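Long-range contact in relik capsid n-terminal domain (Oryctolagus cuniculus, PDB 2XGU), which probably assembles, as the N-terminal part of a lentiviral capsid protein, into the shell that encloses the viral genome: residues 1-5 against 46-51. Numbering follows the deposited sequence.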
ATOM      1  N   PRO A   1      -5.414   6.277 -19.976  1.00 14.94           N
ATOM      2  CA  PRO A   1      -6.365   5.360 -19.335  1.00 17.49           C
ATOM      3  C   PRO A   1      -7.145   4.536 -20.348  1.00 18.75           C
ATOM      4  O   PRO A   1      -7.264   4.932 -21.519  1.00 19.08           O
ATOM      5  CB  PRO A   1      -7.328   6.307 -18.592  1.00 23.68           C
ATOM      6  CG  PRO A   1      -6.948   7.708 -19.019  1.00 29.58           C
ATOM      7  CD  PRO A   1      -5.508   7.632 -19.416  1.00 19.56           C
ATOM      8  N   ILE A   2      -7.668   3.400 -19.887  1.00 16.51           N
ATOM      9  CA  ILE A   2      -8.568   2.548 -20.656  1.00 15.13           C
ATOM     10  C   ILE A   2      -9.988   2.877 -20.241  1.00 18.84           C
ATOM     11  O   ILE A   2     -10.296   2.992 -19.053  1.00 20.21           O
ATOM     12  CB  ILE A   2      -8.268   1.058 -20.415  1.00 17.43           C
ATOM     13  CG1 ILE A   2      -6.842   0.730 -20.890  1.00 28.56           C
ATOM     14  CG2 ILE A   2      -9.305   0.170 -21.108  1.00 21.01           C
ATOM     15  CD1 ILE A   2      -6.444  -0.694 -20.673  1.00 37.07           C
ATOM     16  N   MET A   3     -10.859   3.060 -21.217  1.00 17.14           N
ATOM     17  CA  MET A   3     -12.238   3.405 -20.912  0.54 18.42           C
ATOM     18  C   MET A   3     -13.174   2.698 -21.866  1.00 20.50           C
ATOM     19  O   MET A   3     -12.781   2.311 -22.960  1.00 21.09           O
ATOM     20  CB  MET A   3     -12.442   4.914 -21.009  0.54 26.47           C
ATOM     21  CG  MET A   3     -11.931   5.509 -22.306  0.54 38.44           C
ATOM     22  SD  MET A   3     -11.501   7.250 -22.144  0.54 69.71           S
ATOM     23  CE  MET A   3     -10.184   7.147 -20.941  0.54 28.19           C
ATOM     24  N   LEU A   4     -14.412   2.500 -21.427  1.00 17.93           N
ATOM     25  CA  LEU A   4     -15.437   1.965 -22.309  1.00 17.25           C
ATOM     26  C   LEU A   4     -16.069   3.102 -23.102  1.00 17.75           C
ATOM     27  O   LEU A   4     -16.523   4.104 -22.537  1.00 18.14           O
ATOM     28  CB  LEU A   4     -16.508   1.205 -21.524  1.00 19.35           C
ATOM     29  CG  LEU A   4     -16.009  -0.008 -20.739  1.00 18.96           C
ATOM     30  CD1 LEU A   4     -17.125  -0.556 -19.848  1.00 23.66           C
ATOM     31  CD2 LEU A   4     -15.471  -1.106 -21.663  1.00 21.17           C
ATOM     32  N   ARG A   5     -16.081   2.952 -24.420  1.00 16.58           N
ATOM     33  CA  ARG A   5     -16.693   3.925 -25.309  1.00 16.74           C
ATOM     34  C   ARG A   5     -17.446   3.195 -26.406  1.00 20.87           C
ATOM     35  O   ARG A   5     -16.859   2.429 -27.169  1.00 23.62           O
ATOM     36  CB  ARG A   5     -15.642   4.853 -25.934  1.00 20.09           C
ATOM     37  CG  ARG A   5     -15.125   5.941 -25.005  1.00 31.78           C
ATOM     38  CD  ARG A   5     -14.661   7.154 -25.806  1.00 39.84           C
ATOM     39  N   ASN A  46      -7.774   2.382 -13.854  0.52 12.78           N
ATOM     40  CA  ASN A  46      -7.716   2.034 -15.272  0.52 15.38           C
ATOM     41  C   ASN A  46      -6.535   2.654 -16.028  0.52 13.90           C
ATOM     42  O   ASN A  46      -6.449   2.544 -17.250  0.52 13.55           O
ATOM     43  CB  ASN A  46      -9.037   2.361 -15.966  0.52 19.66           C
ATOM     44  CG  ASN A  46     -10.226   1.689 -15.297  0.52 24.30           C
ATOM     45  OD1 ASN A  46     -10.102   0.599 -14.738  0.52 26.88           O
ATOM     46  ND2 ASN A  46     -11.380   2.337 -15.354  0.52 29.38           N
ATOM     47  N   PHE A  47      -5.625   3.297 -15.311  1.00 12.17           N
ATOM     48  CA  PHE A  47      -4.387   3.785 -15.938  1.00 12.45           C
ATOM     49  C   PHE A  47      -3.509   2.617 -16.362  1.00 12.28           C
ATOM     50  O   PHE A  47      -3.424   1.606 -15.659  1.00 14.33           O
ATOM     51  CB  PHE A  47      -3.579   4.643 -14.960  1.00 14.19           C
ATOM     52  CG  PHE A  47      -3.937   6.105 -14.962  1.00 14.10           C
ATOM     53  CD1 PHE A  47      -5.201   6.540 -15.321  1.00 17.40           C
ATOM     54  CD2 PHE A  47      -2.981   7.048 -14.593  1.00 20.66           C
ATOM     55  CE1 PHE A  47      -5.510   7.907 -15.315  1.00 25.21           C
ATOM     56  CE2 PHE A  47      -3.286   8.403 -14.591  1.00 25.75           C
ATOM     57  CZ  PHE A  47      -4.547   8.822 -14.951  1.00 21.13           C
ATOM     58  N   THR A  48      -2.791   2.769 -17.472  1.00 12.22           N
ATOM     59  CA  THR A  48      -1.723   1.817 -17.782  1.00 12.48           C
ATOM     60  C   THR A  48      -0.462   2.195 -16.994  1.00 11.38           C
ATOM     61  O   THR A  48      -0.395   3.252 -16.358  1.00 11.93           O
ATOM     62  CB  THR A  48      -1.363   1.841 -19.276  1.00 11.81           C
ATOM     63  OG1 THR A  48      -0.667   3.066 -19.571  1.00 13.30           O
ATOM     64  CG2 THR A  48      -2.612   1.744 -20.135  1.00 14.60           C
ATOM     65  N   SER A  49       0.544   1.328 -17.017  1.00 12.85           N
ATOM     66  CA  SER A  49       1.793   1.636 -16.343  0.72 12.54           C
ATOM     67  C   SER A  49       2.463   2.865 -16.971  1.00 12.37           C
ATOM     68  O   SER A  49       3.089   3.672 -16.273  1.00 15.53           O
ATOM     69  CB  SER A  49       2.709   0.406 -16.332  0.72 12.82           C
ATOM     70  OG  SER A  49       2.035  -0.675 -15.701  0.72 13.59           O
ATOM     71  N   VAL A  50       2.323   3.016 -18.283  1.00 11.56           N
ATOM     72  CA  VAL A  50       2.856   4.201 -18.963  1.00 13.39           C
ATOM     73  C   VAL A  50       2.160   5.493 -18.489  1.00 12.49           C
ATOM     74  O   VAL A  50       2.820   6.512 -18.252  1.00 13.61           O
ATOM     75  CB  VAL A  50       2.762   4.061 -20.497  1.00 14.89           C
ATOM     76  CG1 VAL A  50       3.131   5.374 -21.182  1.00 17.40           C
ATOM     77  CG2 VAL A  50       3.692   2.930 -20.979  1.00 18.00           C
ATOM     78  N   ASP A  51       0.839   5.452 -18.348  1.00 12.33           N
ATOM     79  CA  ASP A  51       0.080   6.568 -17.800  1.00 12.04           C
ATOM     80  C   ASP A  51       0.569   6.933 -16.387  1.00 11.23           C
ATOM     81  O   ASP A  51       0.697   8.107 -16.047  1.00 11.87           O
ATOM     82  CB  ASP A  51      -1.405   6.207 -17.685  1.00 10.45           C
ATOM     83  CG  ASP A  51      -2.080   5.971 -19.025  1.00 13.37           C
ATOM     84  OD1 ASP A  51      -1.657   6.533 -20.048  1.00 15.59           O
ATOM     85  OD2 ASP A  51      -3.092   5.221 -19.054  1.00 14.11           O
TER
HETATM   86  O   HOH W   1     -12.303   3.774 -17.429  1.00 36.89           O
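Pro-1, the most covered residue, pairs its charged N-terminal secondary amine with Asp-51 in the first turn of helix 49-57: Pro-1 N forms a salt bridge with Asp-51 OD2 at 2.7 Å. Asp-51 OD2 also accepts from Thr-48 N (2.9 Å), while Asp-51 N donates to Thr-48 OG1 (3.1 Å), giving a capping box; OD1 is taken by the hydroxyl of Tyr-11. The proline is buried through its ring and CA: Pro-1 CB packs 3.9 Å from Phe-47 CD1, and Pro-1 CA meets Asn-46 O. Next along, Ile-2 N donates to Asn-46 O at 3.0 Å, nearly straight, and a water joins Ile-2 O to Asn-46 ND2. Backbone hydrogen bonds of Pro-1 with Glu-12 and Met-3 with Glu-10 build the hairpin, whose base the contact ties to the helical body. An N-terminal beta-hairpin closed by a buried Pro-Asp salt bridge is the hallmark of mature retroviral capsid N-terminal domains; in relatives such as HIV-1, and probably here, it forms once Gag cleavage frees the proline.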